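Local coordinates for MGS-MChE2 (PDB 5JD6), which probably hydrolyses carboxylic esters as an esterase of the alpha/beta hydrolase fold, at residues Ser33-Tyr47 / Met235-Phe249. Sequence-based numbering, arbitrary orientation.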
# COMPACT_ATOMS: atom_id res chain seq x y z
N SER A 33 -5.58 -0.87 -12.15
CA SER A 33 -6.65 -1.83 -12.32
C SER A 33 -6.66 -2.82 -11.16
O SER A 33 -7.59 -3.62 -11.02
CB SER A 33 -6.51 -2.57 -13.66
OG SER A 33 -7.40 -3.67 -13.73
N ASN A 34 -5.61 -2.77 -10.34
CA ASN A 34 -5.52 -3.60 -9.15
C ASN A 34 -6.65 -3.30 -8.17
O ASN A 34 -7.12 -4.18 -7.45
CB ASN A 34 -4.18 -3.39 -8.44
CG ASN A 34 -2.99 -3.62 -9.34
OD1 ASN A 34 -3.14 -3.82 -10.54
ND2 ASN A 34 -1.80 -3.60 -8.75
N PHE A 35 -7.08 -2.04 -8.16
CA PHE A 35 -7.93 -1.54 -7.08
C PHE A 35 -9.33 -1.14 -7.52
O PHE A 35 -10.04 -0.47 -6.76
CB PHE A 35 -7.25 -0.36 -6.40
CG PHE A 35 -5.98 -0.72 -5.69
CD1 PHE A 35 -4.77 -0.69 -6.36
CD2 PHE A 35 -6.01 -1.10 -4.36
CE1 PHE A 35 -3.60 -1.03 -5.71
CE2 PHE A 35 -4.84 -1.44 -3.71
CZ PHE A 35 -3.63 -1.40 -4.38
N ASP A 36 -9.74 -1.54 -8.72
CA ASP A 36 -11.08 -1.22 -9.22
C ASP A 36 -12.18 -1.64 -8.24
O ASP A 36 -13.22 -0.99 -8.16
CB ASP A 36 -11.33 -1.89 -10.58
CG ASP A 36 -10.45 -1.32 -11.68
OD1 ASP A 36 -10.42 -0.08 -11.83
OD2 ASP A 36 -9.81 -2.11 -12.40
N GLY A 37 -11.93 -2.71 -7.50
CA GLY A 37 -12.86 -3.17 -6.49
C GLY A 37 -13.02 -2.17 -5.36
O GLY A 37 -14.14 -1.90 -4.92
N VAL A 38 -11.91 -1.62 -4.89
CA VAL A 38 -11.93 -0.63 -3.82
C VAL A 38 -12.50 0.70 -4.32
O VAL A 38 -13.26 1.36 -3.62
CB VAL A 38 -10.53 -0.41 -3.22
CG1 VAL A 38 -10.56 0.67 -2.15
CG2 VAL A 38 -9.98 -1.71 -2.66
N ILE A 39 -12.13 1.07 -5.54
CA ILE A 39 -12.58 2.33 -6.14
C ILE A 39 -14.09 2.33 -6.42
O ILE A 39 -14.70 3.38 -6.51
CB ILE A 39 -11.82 2.62 -7.46
CG1 ILE A 39 -10.31 2.50 -7.27
CG2 ILE A 39 -12.14 4.02 -7.98
CD1 ILE A 39 -9.55 2.35 -8.57
N ASP A 40 -14.68 1.15 -6.55
CA ASP A 40 -16.12 1.08 -6.83
C ASP A 40 -16.95 0.96 -5.56
O ASP A 40 -18.10 1.41 -5.52
CB ASP A 40 -16.42 -0.09 -7.77
CG ASP A 40 -16.13 0.23 -9.22
OD1 ASP A 40 -16.10 1.43 -9.57
OD2 ASP A 40 -15.93 -0.72 -10.01
N TYR A 41 -16.38 0.35 -4.53
CA TYR A 41 -17.12 0.03 -3.32
C TYR A 41 -17.15 1.19 -2.31
O TYR A 41 -18.22 1.71 -1.99
CB TYR A 41 -16.51 -1.21 -2.66
CG TYR A 41 -17.25 -1.70 -1.43
CD1 TYR A 41 -18.38 -2.48 -1.55
CD2 TYR A 41 -16.79 -1.38 -0.16
CE1 TYR A 41 -19.05 -2.94 -0.42
CE2 TYR A 41 -17.45 -1.83 0.97
CZ TYR A 41 -18.58 -2.61 0.83
OH TYR A 41 -19.24 -3.05 1.95
N PHE A 42 -15.98 1.57 -1.82
CA PHE A 42 -15.88 2.49 -0.68
C PHE A 42 -16.30 3.96 -0.90
O PHE A 42 -16.76 4.60 0.04
CB PHE A 42 -14.45 2.45 -0.14
CG PHE A 42 -14.12 1.18 0.58
CD1 PHE A 42 -14.33 1.06 1.94
CD2 PHE A 42 -13.63 0.08 -0.12
CE1 PHE A 42 -14.04 -0.11 2.60
CE2 PHE A 42 -13.34 -1.10 0.54
CZ PHE A 42 -13.55 -1.20 1.90
N PRO A 43 -16.13 4.51 -2.12
CA PRO A 43 -16.63 5.88 -2.25
C PRO A 43 -18.14 6.01 -2.12
O PRO A 43 -18.64 7.09 -1.79
CB PRO A 43 -16.18 6.29 -3.66
CG PRO A 43 -15.95 5.02 -4.37
CD PRO A 43 -15.42 4.08 -3.34
N GLU A 44 -18.86 4.91 -2.35
CA GLU A 44 -20.31 4.91 -2.20
C GLU A 44 -20.70 4.52 -0.78
O GLU A 44 -21.88 4.41 -0.45
CB GLU A 44 -20.95 3.96 -3.21
CG GLU A 44 -20.53 4.22 -4.66
CD GLU A 44 -21.05 5.54 -5.20
OE1 GLU A 44 -21.99 6.11 -4.60
OE2 GLU A 44 -20.52 6.01 -6.23
N LYS A 45 -19.69 4.31 0.06
CA LYS A 45 -19.92 3.96 1.46
C LYS A 45 -19.47 5.08 2.38
O LYS A 45 -19.37 4.90 3.60
CB LYS A 45 -19.20 2.66 1.81
CG LYS A 45 -19.80 1.42 1.15
CD LYS A 45 -21.17 1.11 1.73
CE LYS A 45 -21.79 -0.11 1.06
NZ LYS A 45 -22.15 0.17 -0.36
N GLY A 46 -19.19 6.24 1.80
CA GLY A 46 -18.81 7.42 2.57
C GLY A 46 -17.31 7.59 2.74
O GLY A 46 -16.86 8.17 3.73
N TYR A 47 -16.54 7.10 1.78
CA TYR A 47 -15.08 7.21 1.85
C TYR A 47 -14.49 7.91 0.63
O TYR A 47 -15.07 7.88 -0.45
CB TYR A 47 -14.45 5.83 2.01
CG TYR A 47 -14.77 5.16 3.32
CD1 TYR A 47 -14.02 5.41 4.46
CD2 TYR A 47 -15.84 4.28 3.43
CE1 TYR A 47 -14.32 4.81 5.67
CE2 TYR A 47 -16.15 3.66 4.63
CZ TYR A 47 -15.38 3.93 5.74
OH TYR A 47 -15.69 3.33 6.94
N MET A 235 -7.54 -7.90 -6.11
CA MET A 235 -7.84 -8.15 -7.51
C MET A 235 -8.42 -9.54 -7.72
O MET A 235 -9.30 -9.73 -8.56
CB MET A 235 -6.57 -7.95 -8.35
CG MET A 235 -6.73 -8.27 -9.83
SD MET A 235 -5.48 -7.43 -10.82
CE MET A 235 -4.05 -7.58 -9.75
N GLU A 236 -7.93 -10.51 -6.96
CA GLU A 236 -8.42 -11.88 -7.06
C GLU A 236 -9.79 -12.01 -6.42
O GLU A 236 -10.66 -12.73 -6.92
CB GLU A 236 -7.43 -12.85 -6.41
CG GLU A 236 -6.04 -12.80 -7.03
CD GLU A 236 -5.04 -13.64 -6.26
OE1 GLU A 236 -4.06 -13.06 -5.73
OE2 GLU A 236 -5.22 -14.87 -6.19
N HIS A 237 -9.99 -11.33 -5.29
CA HIS A 237 -11.28 -11.34 -4.61
C HIS A 237 -11.64 -9.97 -4.06
O HIS A 237 -11.56 -9.74 -2.86
CB HIS A 237 -11.27 -12.36 -3.47
CG HIS A 237 -11.16 -13.78 -3.94
ND1 HIS A 237 -9.95 -14.37 -4.24
CD2 HIS A 237 -12.11 -14.72 -4.16
CE1 HIS A 237 -10.16 -15.62 -4.63
NE2 HIS A 237 -11.46 -15.85 -4.59
N PRO A 238 -12.05 -9.05 -4.95
CA PRO A 238 -12.47 -7.71 -4.51
C PRO A 238 -13.75 -7.78 -3.68
O PRO A 238 -14.02 -6.91 -2.86
CB PRO A 238 -12.71 -6.97 -5.82
CG PRO A 238 -13.04 -8.04 -6.80
CD PRO A 238 -12.22 -9.23 -6.40
N GLU A 239 -14.52 -8.84 -3.91
CA GLU A 239 -15.75 -9.09 -3.18
C GLU A 239 -15.54 -9.21 -1.67
O GLU A 239 -16.11 -8.43 -0.89
CB GLU A 239 -16.42 -10.37 -3.74
CG GLU A 239 -15.52 -11.60 -3.73
CD GLU A 239 -16.22 -12.85 -4.20
OE1 GLU A 239 -17.27 -13.19 -3.63
OE2 GLU A 239 -15.69 -13.51 -5.13
N GLU A 240 -14.70 -10.16 -1.26
CA GLU A 240 -14.51 -10.47 0.15
C GLU A 240 -13.57 -9.47 0.81
O GLU A 240 -13.68 -9.19 2.00
CB GLU A 240 -13.96 -11.89 0.31
CG GLU A 240 -14.77 -12.94 -0.43
CD GLU A 240 -14.23 -14.34 -0.22
OE1 GLU A 240 -14.20 -15.12 -1.20
OE2 GLU A 240 -13.84 -14.67 0.92
N PHE A 241 -12.64 -8.93 0.03
CA PHE A 241 -11.71 -7.93 0.53
C PHE A 241 -12.47 -6.70 1.00
O PHE A 241 -12.25 -6.21 2.11
CB PHE A 241 -10.68 -7.55 -0.54
CG PHE A 241 -9.60 -6.64 -0.04
CD1 PHE A 241 -8.43 -7.17 0.49
CD2 PHE A 241 -9.74 -5.27 -0.08
CE1 PHE A 241 -7.43 -6.35 0.96
CE2 PHE A 241 -8.74 -4.43 0.39
CZ PHE A 241 -7.58 -4.97 0.91
N ASN A 242 -13.36 -6.21 0.15
CA ASN A 242 -14.18 -5.05 0.49
C ASN A 242 -15.01 -5.29 1.74
O ASN A 242 -15.07 -4.44 2.62
CB ASN A 242 -15.10 -4.68 -0.68
CG ASN A 242 -14.35 -4.06 -1.84
OD1 ASN A 242 -13.29 -3.45 -1.66
ND2 ASN A 242 -14.90 -4.21 -3.04
N GLN A 243 -15.62 -6.47 1.82
CA GLN A 243 -16.49 -6.81 2.94
C GLN A 243 -15.70 -6.95 4.24
O GLN A 243 -16.13 -6.48 5.29
CB GLN A 243 -17.26 -8.10 2.65
CG GLN A 243 -18.48 -8.30 3.54
CD GLN A 243 -19.11 -9.67 3.37
OE1 GLN A 243 -18.43 -10.64 3.03
NE2 GLN A 243 -20.41 -9.75 3.59
N LEU A 244 -14.54 -7.61 4.16
CA LEU A 244 -13.67 -7.76 5.32
C LEU A 244 -13.16 -6.41 5.82
O LEU A 244 -13.19 -6.13 7.01
CB LEU A 244 -12.48 -8.67 4.99
CG LEU A 244 -12.74 -10.17 4.89
CD1 LEU A 244 -11.48 -10.91 4.49
CD2 LEU A 244 -13.28 -10.71 6.21
N LEU A 245 -12.71 -5.58 4.88
CA LEU A 245 -12.18 -4.27 5.22
C LEU A 245 -13.27 -3.34 5.74
O LEU A 245 -13.05 -2.59 6.70
CB LEU A 245 -11.51 -3.64 3.99
CG LEU A 245 -10.92 -2.24 4.20
CD1 LEU A 245 -9.97 -2.23 5.39
CD2 LEU A 245 -10.21 -1.75 2.94
N HIS A 246 -14.45 -3.40 5.12
CA HIS A 246 -15.56 -2.54 5.52
C HIS A 246 -16.00 -2.84 6.95
O HIS A 246 -16.25 -1.93 7.73
CB HIS A 246 -16.74 -2.71 4.56
CG HIS A 246 -17.77 -1.63 4.68
ND1 HIS A 246 -19.02 -1.74 4.11
CD2 HIS A 246 -17.73 -0.42 5.28
CE1 HIS A 246 -19.71 -0.64 4.37
NE2 HIS A 246 -18.95 0.17 5.07
N GLU A 247 -16.09 -4.13 7.28
CA GLU A 247 -16.51 -4.54 8.61
C GLU A 247 -15.50 -4.14 9.67
O GLU A 247 -15.86 -3.83 10.80
CB GLU A 247 -16.75 -6.05 8.66
CG GLU A 247 -18.18 -6.45 8.33
CD GLU A 247 -19.19 -5.82 9.27
OE1 GLU A 247 -18.87 -5.61 10.46
OE2 GLU A 247 -20.32 -5.53 8.81
N TRP A 248 -14.22 -4.15 9.30
CA TRP A 248 -13.17 -3.72 10.21
C TRP A 248 -13.30 -2.23 10.49
O TRP A 248 -13.08 -1.78 11.61
CB TRP A 248 -11.79 -4.05 9.63
CG TRP A 248 -10.67 -3.78 10.58
CD1 TRP A 248 -10.27 -4.56 11.63
CD2 TRP A 248 -9.79 -2.64 10.57
NE1 TRP A 248 -9.20 -3.98 12.27
CE2 TRP A 248 -8.89 -2.81 11.64
CE3 TRP A 248 -9.67 -1.51 9.76
CZ2 TRP A 248 -7.89 -1.88 11.92
CZ3 TRP A 248 -8.68 -0.59 10.04
CH2 TRP A 248 -7.80 -0.78 11.11
N PHE A 249 -13.67 -1.47 9.46
CA PHE A 249 -13.91 -0.04 9.60
C PHE A 249 -15.07 0.23 10.55
O PHE A 249 -15.01 1.15 11.37
CB PHE A 249 -14.19 0.60 8.24
CG PHE A 249 -12.96 0.81 7.39
CD1 PHE A 249 -11.70 0.79 7.96
CD2 PHE A 249 -13.07 1.04 6.03
CE1 PHE A 249 -10.57 0.98 7.18
CE2 PHE A 249 -11.95 1.24 5.25
CZ PHE A 249 -10.69 1.21 5.82
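Tyr41 and Phe42 of segment 33-47 lie against Asn242, Leu245 and His246 of helix 238-252, where two helices of the alpha/beta hydrolase fold pack over the same face of the central sheet. The axes of helix 36-41 and helix 238-249 approach to 9.4 Å at -52°. Val38 and Phe249 reach strand 20-25, whereas Phe241 and Leu245 reach strand 195-200.

Two hydrogen bonds cross the contact. Asn242 ND2 donates to Gly37 O at 3.1 Å, from above the carbonyl plane, while Tyr41 N meets that oxygen from the opposite face; the carbonyl thus serves both its own helix and the neighbouring one. The second joins Tyr41 to His246.

In the packing, Gly37 CA lies 3.9 Å from Pro238 CB. Farther along, an aromatic cluster of Tyr41, Phe42, Tyr47, His246 and Phe249 forms. The Asn242 amide is stacked on the Tyr41 ring, planes 8° apart, with CB over the face in a CH-pi contact 3.8 Å from the centroid; Lys45 CG lies near the rim of the opposite face. Phe42, turned steeply to that amide, presents its edge to Asn242 OD1, and its CZ touches Leu245 CD2 at 3.5 Å. Beyond it, Phe249 CE2 lies 3.6 Å from Phe42 CE1. Tyr47, whose OH is hydrogen-bonded to Phe254 O, extends the cluster with CZ 3.7 Å from Phe249 CD2.

With CG anti to the backbone N (chi1 -176°), the Tyr41 ring passes from Asn242 to His246, one turn later, its edge toward the His246 face; Tyr41 OH and His246 ND1 share a hydrogen bond of 2.5 Å.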